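Long-range contact in ENT (Trypanosoma brucei brucei, PDB 5ZX1), which is of unknown function but carries an all-helical ENT domain, the part described here, and probably takes part in transcription or chromatin regulation: residues 38-52 with 64-78. Numbering follows the deposited sequence.
Sequences REEELCSYRSLCRVL and QRRILEDMREELCLP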
ATOM      1  N   ARG A  38       1.277 -10.165 -12.601  1.00 59.64           N
ATOM      2  CA  ARG A  38       1.378  -8.706 -12.681  1.00 59.97           C
ATOM      3  C   ARG A  38       0.293  -8.055 -11.838  1.00 62.08           C
ATOM      4  O   ARG A  38       0.577  -7.294 -10.925  1.00 62.78           O
ATOM      5  CB  ARG A  38       1.269  -8.233 -14.124  1.00 67.86           C
ATOM      6  CG  ARG A  38       1.762  -6.806 -14.319  1.00 68.38           C
ATOM      7  CD  ARG A  38       3.058  -6.621 -13.576  1.00 70.79           C
ATOM      8  NE  ARG A  38       3.710  -5.337 -13.811  1.00 76.46           N
ATOM      9  CZ  ARG A  38       4.731  -4.895 -13.080  1.00 76.58           C
ATOM     10  NH1 ARG A  38       5.292  -3.716 -13.344  1.00 71.13           N
ATOM     11  NH2 ARG A  38       5.194  -5.644 -12.078  1.00 69.77           N
ATOM     12  N   GLU A  39      -0.956  -8.416 -12.105  1.00 64.84           N
ATOM     13  CA  GLU A  39      -2.091  -7.880 -11.360  1.00 67.74           C
ATOM     14  C   GLU A  39      -1.975  -8.099  -9.839  1.00 64.67           C
ATOM     15  O   GLU A  39      -2.440  -7.285  -9.044  1.00 64.09           O
ATOM     16  CB  GLU A  39      -3.393  -8.492 -11.885  1.00 62.04           C
ATOM     17  CG  GLU A  39      -3.825  -7.905 -13.220  1.00 76.41           C
ATOM     18  CD  GLU A  39      -4.960  -8.675 -13.880  1.00 82.61           C
ATOM     19  OE1 GLU A  39      -5.348  -9.758 -13.369  1.00 75.39           O
ATOM     20  OE2 GLU A  39      -5.470  -8.178 -14.911  1.00 86.84           O
ATOM     21  N   GLU A  40      -1.353  -9.190  -9.423  1.00 65.19           N
ATOM     22  CA  GLU A  40      -1.153  -9.390  -7.998  1.00 68.29           C
ATOM     23  C   GLU A  40      -0.040  -8.485  -7.466  1.00 63.47           C
ATOM     24  O   GLU A  40      -0.178  -7.895  -6.397  1.00 59.54           O
ATOM     25  CB  GLU A  40      -0.857 -10.847  -7.706  1.00 59.56           C
ATOM     26  CG  GLU A  40      -2.080 -11.707  -7.896  1.00 68.61           C
ATOM     27  CD  GLU A  40      -2.126 -12.886  -6.940  1.00 71.09           C
ATOM     28  OE1 GLU A  40      -1.374 -12.865  -5.945  1.00 73.86           O
ATOM     29  OE2 GLU A  40      -2.913 -13.830  -7.182  1.00 75.33           O
ATOM     30  N   GLU A  41       1.049  -8.373  -8.216  1.00 62.69           N
ATOM     31  CA  GLU A  41       2.095  -7.426  -7.877  1.00 63.39           C
ATOM     32  C   GLU A  41       1.498  -6.052  -7.610  1.00 62.51           C
ATOM     33  O   GLU A  41       1.779  -5.430  -6.575  1.00 61.66           O
ATOM     34  CB  GLU A  41       3.140  -7.330  -8.986  1.00 59.40           C
ATOM     35  CG  GLU A  41       4.021  -8.547  -9.115  1.00 58.81           C
ATOM     36  CD  GLU A  41       5.080  -8.362 -10.186  1.00 63.52           C
ATOM     37  OE1 GLU A  41       6.284  -8.495  -9.877  1.00 67.52           O
ATOM     38  OE2 GLU A  41       4.722  -8.050 -11.343  1.00 70.57           O
ATOM     39  N   LEU A  42       0.651  -5.585  -8.519  1.00 61.87           N
ATOM     40  CA  LEU A  42       0.117  -4.239  -8.362  1.00 71.38           C
ATOM     41  C   LEU A  42      -0.924  -4.181  -7.254  1.00 68.42           C
ATOM     42  O   LEU A  42      -1.066  -3.165  -6.577  1.00 63.53           O
ATOM     43  CB  LEU A  42      -0.471  -3.710  -9.671  1.00 64.71           C
ATOM     44  CG  LEU A  42       0.549  -3.565 -10.809  1.00 78.56           C
ATOM     45  CD1 LEU A  42       0.283  -4.549 -11.937  1.00 74.87           C
ATOM     46  CD2 LEU A  42       0.579  -2.154 -11.352  1.00 80.12           C
ATOM     47  N   CYS A  43      -1.641  -5.269  -7.045  1.00 65.33           N
ATOM     48  CA  CYS A  43      -2.600  -5.251  -5.960  1.00 68.28           C
ATOM     49  C   CYS A  43      -1.844  -5.222  -4.653  1.00 65.79           C
ATOM     50  O   CYS A  43      -2.213  -4.487  -3.736  1.00 60.29           O
ATOM     51  CB  CYS A  43      -3.536  -6.449  -6.012  1.00 67.85           C
ATOM     52  SG  CYS A  43      -4.964  -6.115  -7.028  1.00 87.68           S
ATOM     53  N   SER A  44      -0.775  -6.011  -4.571  1.00 66.87           N
ATOM     54  CA  SER A  44      -0.041  -6.111  -3.320  1.00 66.70           C
ATOM     55  C   SER A  44       0.602  -4.765  -2.983  1.00 64.17           C
ATOM     56  O   SER A  44       0.622  -4.364  -1.816  1.00 63.78           O
ATOM     57  CB  SER A  44       1.002  -7.221  -3.375  1.00 62.34           C
ATOM     58  OG  SER A  44       2.291  -6.735  -3.679  1.00 72.86           O
ATOM     59  N   TYR A  45       1.082  -4.040  -3.989  1.00 63.91           N
ATOM     60  CA  TYR A  45       1.615  -2.706  -3.714  1.00 61.81           C
ATOM     61  C   TYR A  45       0.501  -1.757  -3.242  1.00 63.93           C
ATOM     62  O   TYR A  45       0.692  -0.972  -2.303  1.00 65.63           O
ATOM     63  CB  TYR A  45       2.331  -2.122  -4.937  1.00 58.56           C
ATOM     64  CG  TYR A  45       3.219  -0.942  -4.572  1.00 63.17           C
ATOM     65  CD1 TYR A  45       4.449  -1.145  -3.957  1.00 60.68           C
ATOM     66  CD2 TYR A  45       2.823   0.365  -4.828  1.00 63.21           C
ATOM     67  CE1 TYR A  45       5.254  -0.100  -3.607  1.00 60.31           C
ATOM     68  CE2 TYR A  45       3.633   1.445  -4.483  1.00 62.97           C
ATOM     69  CZ  TYR A  45       4.852   1.196  -3.869  1.00 64.45           C
ATOM     70  OH  TYR A  45       5.682   2.231  -3.507  1.00 58.69           O
ATOM     71  N   ARG A  46      -0.658  -1.828  -3.888  1.00 64.77           N
ATOM     72  CA  ARG A  46      -1.772  -0.944  -3.555  1.00 65.43           C
ATOM     73  C   ARG A  46      -2.165  -1.096  -2.090  1.00 62.57           C
ATOM     74  O   ARG A  46      -2.217  -0.126  -1.324  1.00 58.90           O
ATOM     75  CB  ARG A  46      -2.981  -1.242  -4.451  1.00 69.03           C
ATOM     76  CG  ARG A  46      -4.195  -0.373  -4.151  1.00 69.84           C
ATOM     77  CD  ARG A  46      -5.424  -0.871  -4.875  1.00 72.26           C
ATOM     78  NE  ARG A  46      -6.632  -0.195  -4.399  1.00 84.75           N
ATOM     79  CZ  ARG A  46      -7.562  -0.747  -3.619  1.00 85.49           C
ATOM     80  NH1 ARG A  46      -8.617  -0.029  -3.245  1.00 80.06           N
ATOM     81  NH2 ARG A  46      -7.452  -2.012  -3.217  1.00 83.61           N
ATOM     82  N   SER A  47      -2.420  -2.333  -1.695  1.00 59.13           N
ATOM     83  CA  SER A  47      -2.836  -2.599  -0.343  1.00 59.13           C
ATOM     84  C   SER A  47      -1.730  -2.186   0.629  1.00 62.83           C
ATOM     85  O   SER A  47      -2.002  -1.850   1.787  1.00 67.89           O
ATOM     86  CB  SER A  47      -3.183  -4.073  -0.180  1.00 57.64           C
ATOM     87  OG  SER A  47      -1.993  -4.822  -0.108  1.00 68.74           O
ATOM     88  N   LEU A  48      -0.488  -2.189   0.155  1.00 59.33           N
ATOM     89  CA  LEU A  48       0.644  -1.758   0.967  1.00 58.89           C
ATOM     90  C   LEU A  48       0.602  -0.264   1.245  1.00 57.22           C
ATOM     91  O   LEU A  48       0.851   0.175   2.365  1.00 56.04           O
ATOM     92  CB  LEU A  48       1.958  -2.105   0.274  1.00 65.27           C
ATOM     93  CG  LEU A  48       2.894  -3.114   0.928  1.00 70.34           C
ATOM     94  CD1 LEU A  48       4.256  -2.957   0.293  1.00 72.47           C
ATOM     95  CD2 LEU A  48       2.971  -2.888   2.420  1.00 63.50           C
ATOM     96  N   CYS A  49       0.323   0.524   0.215  1.00 58.13           N
ATOM     97  CA  CYS A  49       0.181   1.964   0.408  1.00 58.09           C
ATOM     98  C   CYS A  49      -0.957   2.319   1.379  1.00 59.88           C
ATOM     99  O   CYS A  49      -0.786   3.135   2.277  1.00 60.29           O
ATOM    100  CB  CYS A  49      -0.056   2.642  -0.937  1.00 58.47           C
ATOM    101  SG  CYS A  49       1.421   2.696  -1.963  1.00 64.51           S
ATOM    102  N   ARG A  50      -2.118   1.699   1.197  1.00 62.25           N
ATOM    103  CA  ARG A  50      -3.308   2.078   1.957  1.00 63.82           C
ATOM    104  C   ARG A  50      -3.071   1.847   3.436  1.00 64.52           C
ATOM    105  O   ARG A  50      -3.216   2.747   4.277  1.00 64.08           O
ATOM    106  CB  ARG A  50      -4.531   1.286   1.485  1.00 64.02           C
ATOM    107  CG  ARG A  50      -4.800   1.434   0.003  1.00 68.98           C
ATOM    108  CD  ARG A  50      -5.582   0.255  -0.544  1.00 67.59           C
ATOM    109  NE  ARG A  50      -6.749  -0.014   0.279  1.00 68.66           N
ATOM    110  CZ  ARG A  50      -7.857   0.719   0.283  1.00 75.93           C
ATOM    111  NH1 ARG A  50      -7.970   1.795  -0.488  1.00 71.77           N
ATOM    112  NH2 ARG A  50      -8.848   0.377   1.088  1.00 65.13           N
ATOM    113  N   VAL A  51      -2.677   0.621   3.724  1.00 56.34           N
ATOM    114  CA  VAL A  51      -2.412   0.173   5.063  1.00 58.73           C
ATOM    115  C   VAL A  51      -1.286   0.964   5.761  1.00 62.28           C
ATOM    116  O   VAL A  51      -1.406   1.324   6.930  1.00 65.14           O
ATOM    117  CB  VAL A  51      -2.115  -1.334   4.996  1.00 58.06           C
ATOM    118  CG1 VAL A  51      -1.223  -1.753   6.089  1.00 63.70           C
ATOM    119  CG2 VAL A  51      -3.405  -2.108   5.034  1.00 59.69           C
ATOM    120  N   LEU A  52      -0.197   1.259   5.067  1.00 61.50           N
ATOM    121  CA  LEU A  52       0.847   2.050   5.714  1.00 62.42           C
ATOM    122  C   LEU A  52       0.351   3.476   5.977  1.00 64.27           C
ATOM    123  O   LEU A  52       0.795   4.140   6.924  1.00 61.89           O
ATOM    124  CB  LEU A  52       2.125   2.068   4.872  1.00 60.04           C
ATOM    125  CG  LEU A  52       2.862   0.730   4.870  1.00 60.63           C
ATOM    126  CD1 LEU A  52       4.286   0.846   4.323  1.00 58.67           C
ATOM    127  CD2 LEU A  52       2.849   0.109   6.261  1.00 58.51           C
ATOM    128  N   GLN A  64       8.678   2.518   7.015  1.00 57.79           N
ATOM    129  CA  GLN A  64       7.585   2.399   6.060  1.00 57.69           C
ATOM    130  C   GLN A  64       8.041   2.851   4.680  1.00 59.64           C
ATOM    131  O   GLN A  64       7.686   2.229   3.675  1.00 65.16           O
ATOM    132  CB  GLN A  64       6.366   3.191   6.535  1.00 57.02           C
ATOM    133  CG  GLN A  64       5.700   2.540   7.733  1.00 57.18           C
ATOM    134  CD  GLN A  64       4.765   3.477   8.479  1.00 65.12           C
ATOM    135  OE1 GLN A  64       4.762   4.695   8.249  1.00 62.84           O
ATOM    136  NE2 GLN A  64       3.972   2.917   9.384  1.00 53.74           N
ATOM    137  N   ARG A  65       8.848   3.906   4.622  1.00 59.88           N
ATOM    138  CA  ARG A  65       9.375   4.361   3.330  1.00 66.33           C
ATOM    139  C   ARG A  65      10.250   3.271   2.719  1.00 64.18           C
ATOM    140  O   ARG A  65      10.179   2.985   1.517  1.00 64.63           O
ATOM    141  CB  ARG A  65      10.181   5.655   3.482  1.00 59.11           C
ATOM    142  CG  ARG A  65       9.335   6.864   3.840  1.00 61.24           C
ATOM    143  CD  ARG A  65      10.082   8.188   3.596  1.00 63.37           C
ATOM    144  NE  ARG A  65      11.354   8.257   4.326  1.00 68.76           N
ATOM    145  CZ  ARG A  65      11.474   8.435   5.644  1.00 69.07           C
ATOM    146  NH1 ARG A  65      10.395   8.562   6.414  1.00 67.44           N
ATOM    147  NH2 ARG A  65      12.681   8.476   6.208  1.00 69.45           N
ATOM    148  N   ARG A  66      11.061   2.644   3.558  1.00 59.33           N
ATOM    149  CA  ARG A  66      11.957   1.596   3.078  1.00 63.00           C
ATOM    150  C   ARG A  66      11.204   0.360   2.614  1.00 58.04           C
ATOM    151  O   ARG A  66      11.684  -0.370   1.758  1.00 58.49           O
ATOM    152  CB  ARG A  66      12.955   1.207   4.167  1.00 59.60           C
ATOM    153  CG  ARG A  66      13.906   2.321   4.514  1.00 58.26           C
ATOM    154  CD  ARG A  66      15.067   1.825   5.353  1.00 60.30           C
ATOM    155  NE  ARG A  66      16.091   2.854   5.478  1.00 56.34           N
ATOM    156  CZ  ARG A  66      17.079   2.817   6.360  1.00 61.20           C
ATOM    157  NH1 ARG A  66      17.183   1.780   7.192  1.00 55.46           N
ATOM    158  NH2 ARG A  66      17.965   3.814   6.403  1.00 55.91           N
ATOM    159  N   ILE A  67      10.041   0.105   3.194  1.00 58.35           N
ATOM    160  CA  ILE A  67       9.244  -1.035   2.760  1.00 59.30           C
ATOM    161  C   ILE A  67       8.680  -0.758   1.375  1.00 59.57           C
ATOM    162  O   ILE A  67       8.701  -1.616   0.499  1.00 56.95           O
ATOM    163  CB  ILE A  67       8.131  -1.343   3.743  1.00 58.42           C
ATOM    164  CG1 ILE A  67       8.718  -1.970   5.006  1.00 57.14           C
ATOM    165  CG2 ILE A  67       7.095  -2.254   3.092  1.00 55.53           C
ATOM    166  CD1 ILE A  67       7.744  -1.990   6.159  1.00 60.16           C
ATOM    167  N   LEU A  68       8.201   0.460   1.171  1.00 56.43           N
ATOM    168  CA  LEU A  68       7.665   0.820  -0.127  1.00 58.89           C
ATOM    169  C   LEU A  68       8.768   0.790  -1.171  1.00 61.10           C
ATOM    170  O   LEU A  68       8.590   0.241  -2.252  1.00 64.86           O
ATOM    171  CB  LEU A  68       6.996   2.199  -0.082  1.00 57.08           C
ATOM    172  CG  LEU A  68       5.687   2.264   0.709  1.00 58.02           C
ATOM    173  CD1 LEU A  68       5.093   3.662   0.656  1.00 66.07           C
ATOM    174  CD2 LEU A  68       4.694   1.240   0.189  1.00 58.42           C
ATOM    175  N   GLU A  69       9.911   1.377  -0.838  1.00 69.34           N
ATOM    176  CA  GLU A  69      11.046   1.436  -1.751  1.00 61.75           C
ATOM    177  C   GLU A  69      11.533   0.034  -2.132  1.00 61.97           C
ATOM    178  O   GLU A  69      11.858  -0.225  -3.288  1.00 60.56           O
ATOM    179  CB  GLU A  69      12.184   2.242  -1.124  1.00 60.80           C
ATOM    180  CG  GLU A  69      13.461   2.262  -1.971  1.00 64.95           C
ATOM    181  CD  GLU A  69      14.654   2.945  -1.288  1.00 69.19           C
ATOM    182  OE1 GLU A  69      15.670   3.178  -1.991  1.00 74.49           O
ATOM    183  OE2 GLU A  69      14.589   3.254  -0.068  1.00 62.53           O
ATOM    184  N   ASP A  70      11.570  -0.876  -1.168  1.00 57.89           N
ATOM    185  CA  ASP A  70      12.059  -2.221  -1.445  1.00 57.62           C
ATOM    186  C   ASP A  70      11.085  -3.006  -2.324  1.00 60.29           C
ATOM    187  O   ASP A  70      11.503  -3.717  -3.230  1.00 58.98           O
ATOM    188  CB  ASP A  70      12.320  -2.978  -0.138  1.00 59.31           C
ATOM    189  CG  ASP A  70      13.577  -2.487   0.571  1.00 64.49           C
ATOM    190  OD1 ASP A  70      14.336  -1.707  -0.050  1.00 61.71           O
ATOM    191  OD2 ASP A  70      13.811  -2.870   1.745  1.00 65.83           O
ATOM    192  N   MET A  71       9.788  -2.876  -2.057  1.00 61.77           N
ATOM    193  CA  MET A  71       8.771  -3.559  -2.855  1.00 61.43           C
ATOM    194  C   MET A  71       8.694  -2.997  -4.293  1.00 60.66           C
ATOM    195  O   MET A  71       8.370  -3.716  -5.234  1.00 60.71           O
ATOM    196  CB  MET A  71       7.407  -3.454  -2.174  1.00 55.18           C
ATOM    197  CG  MET A  71       7.302  -4.239  -0.896  1.00 59.03           C
ATOM    198  SD  MET A  71       7.566  -5.998  -1.179  1.00 59.49           S
ATOM    199  CE  MET A  71       6.195  -6.384  -2.263  1.00 56.42           C
ATOM    200  N   ARG A  72       8.987  -1.716  -4.459  1.00 55.79           N
ATOM    201  CA  ARG A  72       9.014  -1.127  -5.797  1.00 61.54           C
ATOM    202  C   ARG A  72      10.029  -1.867  -6.636  1.00 63.92           C
ATOM    203  O   ARG A  72       9.788  -2.191  -7.795  1.00 65.88           O
ATOM    204  CB  ARG A  72       9.368   0.358  -5.747  1.00 58.68           C
ATOM    205  CG  ARG A  72       8.207   1.227  -5.379  1.00 61.61           C
ATOM    206  CD  ARG A  72       8.415   2.673  -5.841  1.00 62.24           C
ATOM    207  NE  ARG A  72       9.420   3.380  -5.061  1.00 66.24           N
ATOM    208  CZ  ARG A  72       9.329   3.648  -3.757  1.00 71.57           C
ATOM    209  NH1 ARG A  72      10.319   4.302  -3.149  1.00 73.38           N
ATOM    210  NH2 ARG A  72       8.262   3.267  -3.047  1.00 67.25           N
ATOM    211  N   GLU A  73      11.171  -2.154  -6.034  1.00 64.88           N
ATOM    212  CA  GLU A  73      12.228  -2.853  -6.739  1.00 66.07           C
ATOM    213  C   GLU A  73      11.909  -4.357  -6.869  1.00 60.50           C
ATOM    214  O   GLU A  73      12.129  -4.956  -7.928  1.00 60.11           O
ATOM    215  CB  GLU A  73      13.559  -2.587  -6.022  1.00 63.27           C
ATOM    216  CG  GLU A  73      14.574  -3.709  -6.013  1.00 66.78           C
ATOM    217  CD  GLU A  73      15.596  -3.515  -4.903  1.00 79.46           C
ATOM    218  OE1 GLU A  73      15.816  -2.344  -4.494  1.00 71.48           O
ATOM    219  OE2 GLU A  73      16.174  -4.527  -4.434  1.00 82.60           O
ATOM    220  N   GLU A  74      11.362  -4.953  -5.813  1.00 61.92           N
ATOM    221  CA  GLU A  74      10.978  -6.367  -5.849  1.00 61.28           C
ATOM    222  C   GLU A  74       9.983  -6.614  -6.984  1.00 62.56           C
ATOM    223  O   GLU A  74      10.120  -7.569  -7.732  1.00 64.19           O
ATOM    224  CB  GLU A  74      10.357  -6.812  -4.516  1.00 58.93           C
ATOM    225  CG  GLU A  74      11.327  -6.893  -3.340  1.00 66.16           C
ATOM    226  CD  GLU A  74      12.224  -8.136  -3.368  1.00 70.47           C
ATOM    227  OE1 GLU A  74      11.757  -9.223  -3.787  1.00 65.48           O
ATOM    228  OE2 GLU A  74      13.409  -8.020  -2.977  1.00 68.87           O
ATOM    229  N   LEU A  75       9.004  -5.721  -7.112  1.00 65.34           N
ATOM    230  CA  LEU A  75       7.888  -5.882  -8.045  1.00 62.87           C
ATOM    231  C   LEU A  75       8.114  -5.162  -9.369  1.00 66.26           C
ATOM    232  O   LEU A  75       7.225  -5.144 -10.225  1.00 69.12           O
ATOM    233  CB  LEU A  75       6.591  -5.377  -7.405  1.00 58.19           C
ATOM    234  CG  LEU A  75       6.286  -6.044  -6.063  1.00 59.15           C
ATOM    235  CD1 LEU A  75       4.943  -5.628  -5.470  1.00 53.97           C
ATOM    236  CD2 LEU A  75       6.365  -7.549  -6.245  1.00 56.82           C
ATOM    237  N   CYS A  76       9.292  -4.573  -9.538  1.00 61.20           N
ATOM    238  CA  CYS A  76       9.620  -3.865 -10.773  1.00 70.62           C
ATOM    239  C   CYS A  76       8.483  -2.911 -11.154  1.00 69.29           C
ATOM    240  O   CYS A  76       7.843  -3.073 -12.185  1.00 70.33           O
ATOM    241  CB  CYS A  76       9.895  -4.865 -11.910  1.00 72.02           C
ATOM    242  SG  CYS A  76      11.045  -4.298 -13.196  1.00 93.27           S
ATOM    243  N   LEU A  77       8.216  -1.934 -10.295  1.00 70.88           N
ATOM    244  CA  LEU A  77       7.119  -0.996 -10.511  1.00 70.68           C
ATOM    245  C   LEU A  77       7.627   0.354 -10.985  1.00 71.26           C
ATOM    246  O   LEU A  77       8.477   0.956 -10.339  1.00 73.76           O
ATOM    247  CB  LEU A  77       6.322  -0.811  -9.226  1.00 69.63           C
ATOM    248  CG  LEU A  77       4.940  -1.443  -9.052  1.00 78.96           C
ATOM    249  CD1 LEU A  77       4.881  -2.921  -9.448  1.00 68.98           C
ATOM    250  CD2 LEU A  77       4.572  -1.268  -7.594  1.00 69.32           C
ATOM    251  N   PRO A  78       7.107   0.841 -12.118  1.00 76.33           N
ATOM    252  CA  PRO A  78       7.526   2.180 -12.556  1.00 77.68           C
ATOM    253  C   PRO A  78       7.110   3.198 -11.507  1.00 78.32           C
ATOM    254  O   PRO A  78       5.995   3.095 -10.993  1.00 81.54           O
ATOM    255  CB  PRO A  78       6.779   2.375 -13.877  1.00 66.13           C
ATOM    256  CG  PRO A  78       5.595   1.459 -13.777  1.00 77.95           C
ATOM    257  CD  PRO A  78       6.052   0.271 -12.975  1.00 74.24           C
TER
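Tyr-45 and Leu-68 lie at the tight centre of an antiparallel helical hairpin, the first two helices of this ENT domain, whose segment axes run 174° apart. Leu-68 fits as a knob into the hole formed by Tyr-45, Leu-48, Cys-49 and Leu-52; its compact branched end suits a pocket walled by leucine side chains, the Cys-49 sulfur and the outer end of the tyrosine. Tyr-45, with CG swung anti to the backbone N (chi1 -164°), sends its long ring across the gap. Leu-77 CD2 rests over one face of the Tyr-45 ring, 3.7 Å from its centroid in a CH-pi contact, while Leu-68 O lies at the ring edge. A long polar-tipped aromatic suits this place because its hydroxyl still finds a donor: Arg-72 NH2 donates to Tyr-45 OH at 2.8 Å, the guanidinium standing nearly perpendicular to the ring, and Ala-82 of helix 79-91 touches the same arginine.

The flank of Ser-44, Leu-48, Ile-67 and Met-71 is the solvent side, partly exposed, with small contacts for Ser-44 and Ile-67; the flexible thioether chain of Met-71 brings CG to 3.5 Å from Leu-48 CD1.

Polar contacts join the apolar ones where helix 62-74 ends in a Schellman motif with Cys-76 at positive phi. Leu-75 CD1 lies against Ser-44 OG, and the long, bent chain of Arg-38 reaches carbonyls: NH1 bonds Cys-76 O at 2.9 Å, and NH2 meets Leu-75 O almost head-on at 2.8 Å. Arg-38 NH2 also forms a salt bridge with Glu-41 OE2 at 2.6 Å, approaching from above the carboxylate plane.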